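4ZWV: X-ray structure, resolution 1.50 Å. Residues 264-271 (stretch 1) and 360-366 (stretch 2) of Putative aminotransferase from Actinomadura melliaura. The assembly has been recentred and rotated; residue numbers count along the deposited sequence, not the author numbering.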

# COMPACT_ATOMS: atom_id res chain seq x y z
N ARG A 264 11.09 -15.36 -24.10
CA ARG A 264 12.44 -15.85 -24.35
C ARG A 264 12.67 -16.21 -25.81
O ARG A 264 13.73 -15.92 -26.36
CB ARG A 264 12.73 -17.03 -23.43
CG ARG A 264 12.91 -16.59 -21.98
CD ARG A 264 12.81 -17.73 -20.98
NE ARG A 264 13.09 -17.23 -19.63
CZ ARG A 264 12.77 -17.86 -18.51
NH1 ARG A 264 12.15 -19.03 -18.55
NH2 ARG A 264 13.07 -17.31 -17.33
N GLU A 265 11.67 -16.82 -26.44
CA GLU A 265 11.76 -17.15 -27.86
C GLU A 265 11.88 -15.89 -28.73
O GLU A 265 12.68 -15.85 -29.66
CB GLU A 265 10.53 -17.97 -28.28
CG GLU A 265 10.45 -18.27 -29.76
CD GLU A 265 9.13 -18.92 -30.16
OE1 GLU A 265 8.75 -19.94 -29.55
OE2 GLU A 265 8.46 -18.39 -31.07
N ASN A 266 11.12 -14.86 -28.39
CA ASN A 266 11.18 -13.61 -29.14
C ASN A 266 12.54 -12.91 -28.98
O ASN A 266 13.08 -12.37 -29.94
CB ASN A 266 10.05 -12.67 -28.71
CG ASN A 266 8.69 -13.18 -29.12
OD1 ASN A 266 8.57 -13.96 -30.07
ND2 ASN A 266 7.66 -12.76 -28.41
N ALA A 267 13.07 -12.94 -27.76
CA ALA A 267 14.39 -12.39 -27.48
C ALA A 267 15.46 -13.12 -28.29
O ALA A 267 16.37 -12.50 -28.85
CB ALA A 267 14.70 -12.48 -25.99
N ALA A 268 15.35 -14.44 -28.35
CA ALA A 268 16.30 -15.24 -29.13
C ALA A 268 16.21 -14.87 -30.60
O ALA A 268 17.23 -14.81 -31.31
CB ALA A 268 16.05 -16.72 -28.93
N PHE A 269 14.99 -14.62 -31.07
CA PHE A 269 14.76 -14.21 -32.45
C PHE A 269 15.47 -12.88 -32.74
O PHE A 269 16.17 -12.75 -33.75
CB PHE A 269 13.26 -14.11 -32.73
CG PHE A 269 12.92 -13.67 -34.13
CD1 PHE A 269 12.91 -14.57 -35.17
CD2 PHE A 269 12.59 -12.35 -34.39
CE1 PHE A 269 12.59 -14.17 -36.45
CE2 PHE A 269 12.27 -11.94 -35.67
CZ PHE A 269 12.27 -12.85 -36.70
N TYR A 270 15.28 -11.90 -31.86
CA TYR A 270 15.97 -10.63 -32.01
C TYR A 270 17.49 -10.80 -31.97
O TYR A 270 18.20 -10.18 -32.76
CB TYR A 270 15.55 -9.64 -30.93
CG TYR A 270 14.15 -9.08 -31.06
CD1 TYR A 270 13.50 -8.98 -32.28
CD2 TYR A 270 13.48 -8.63 -29.92
CE1 TYR A 270 12.21 -8.45 -32.37
CE2 TYR A 270 12.21 -8.11 -30.00
CZ TYR A 270 11.58 -8.02 -31.22
OH TYR A 270 10.31 -7.49 -31.28
N ASP A 271 17.99 -11.61 -31.04
CA ASP A 271 19.42 -11.91 -30.96
C ASP A 271 19.97 -12.36 -32.31
O ASP A 271 21.08 -11.99 -32.70
CB ASP A 271 19.72 -13.02 -29.95
CG ASP A 271 19.56 -12.58 -28.51
OD1 ASP A 271 19.56 -11.36 -28.20
OD2 ASP A 271 19.45 -13.49 -27.67
N ASP A 360 4.28 -9.72 -36.15
CA ASP A 360 4.69 -8.55 -35.37
C ASP A 360 6.21 -8.45 -35.22
O ASP A 360 6.80 -7.40 -35.47
CB ASP A 360 4.05 -8.57 -33.97
CG ASP A 360 2.56 -8.30 -33.98
OD1 ASP A 360 2.04 -7.68 -34.94
OD2 ASP A 360 1.90 -8.72 -33.00
N ARG A 361 6.85 -9.54 -34.79
CA ARG A 361 8.29 -9.47 -34.53
C ARG A 361 9.10 -9.36 -35.81
O ARG A 361 10.17 -8.76 -35.83
CB ARG A 361 8.78 -10.66 -33.69
CG ARG A 361 8.68 -12.01 -34.35
CD ARG A 361 9.17 -13.08 -33.40
NE ARG A 361 9.36 -14.36 -34.09
CZ ARG A 361 9.57 -15.52 -33.48
NH1 ARG A 361 9.62 -15.58 -32.16
NH2 ARG A 361 9.73 -16.62 -34.21
N GLU A 362 8.57 -9.94 -36.89
CA GLU A 362 9.20 -9.81 -38.20
C GLU A 362 9.11 -8.36 -38.66
O GLU A 362 10.03 -7.83 -39.28
CB GLU A 362 8.53 -10.74 -39.21
CG GLU A 362 8.91 -12.20 -39.03
CD GLU A 362 8.01 -13.14 -39.81
OE1 GLU A 362 7.24 -12.67 -40.67
OE2 GLU A 362 8.08 -14.36 -39.55
N HIS A 363 8.00 -7.71 -38.31
CA HIS A 363 7.80 -6.30 -38.64
C HIS A 363 8.80 -5.41 -37.87
O HIS A 363 9.35 -4.47 -38.44
CB HIS A 363 6.35 -5.89 -38.34
CG HIS A 363 6.08 -4.43 -38.52
ND1 HIS A 363 6.24 -3.79 -39.73
CD2 HIS A 363 5.64 -3.49 -37.65
CE1 HIS A 363 5.93 -2.51 -39.59
NE2 HIS A 363 5.55 -2.30 -38.34
N VAL A 364 9.03 -5.73 -36.60
CA VAL A 364 10.00 -4.99 -35.79
C VAL A 364 11.39 -5.11 -36.41
O VAL A 364 12.07 -4.10 -36.63
CB VAL A 364 10.02 -5.51 -34.34
CG1 VAL A 364 11.18 -4.89 -33.56
CG2 VAL A 364 8.68 -5.22 -33.65
N VAL A 365 11.80 -6.33 -36.73
CA VAL A 365 13.12 -6.57 -37.31
C VAL A 365 13.27 -5.91 -38.68
O VAL A 365 14.29 -5.27 -38.94
CB VAL A 365 13.40 -8.08 -37.44
CG1 VAL A 365 14.59 -8.34 -38.36
CG2 VAL A 365 13.64 -8.67 -36.05
N ALA A 366 12.26 -6.05 -39.54
CA ALA A 366 12.33 -5.48 -40.88
C ALA A 366 12.41 -3.95 -40.82
O ALA A 366 13.13 -3.33 -41.61
CB ALA A 366 11.12 -5.91 -41.70

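The guanidinium of Arg361 lies flat on the ring of Phe269, the two planes only 9° apart and their centres separated by 4.2 Å, while the same group is hydrogen-bonded to two acceptors on the facing helix. The stack is off-centre: Arg361 CZ stands 4.2 Å from the Phe269 ring centroid and 29° off the ring normal, and Arg361 NE comes within 3.6 Å of Phe269 CG. Arg361 CD, 4.0 Å from the same centroid, adds a CH-pi contact, so the aliphatic end of the side chain and the charged group share one face of the ring.

This arrangement leaves the guanidinium's NH1 free to bond beyond the ring. Arg361 NH1 donates to Asn266 OD1 at 2.8 Å, near the guanidinium plane, and to Glu265 OE2 at 3.2 Å, a longer bond that belongs to a salt bridge. Both acceptor side chains leave their helix sideways, but their ends come nearer to the arginine. With chi1 at 65° (p) and chi2 and chi3 both t, Arg361 reaches out extended and sits as a knob among Glu265, Asn266, Phe269 and Tyr270.

One turn farther along, the contact becomes apolar. Val365 CG2 packs against both aromatic residues, 3.6 Å from Phe269 CE2 and 3.8 Å from Tyr270 CD1, meeting the tyrosine at its ring edge. Val364 CG1 lies 3.9 Å from Tyr270 CE1 and 3.6 Å from Tyr270 OH, a hydroxyl hydrogen-bonded elsewhere in the structure.

The helices run in broadly the same direction, at 28°, with axes 10.9 Å apart at closest approach. Asn266 pairs with Arg361 and Tyr270 with Val365 in the backbone register, at CA-CA distances of 7.4 and 7.3 Å; the two pairs lie four residues apart on each helix, and the spacing between the backbones is nearly the same at both.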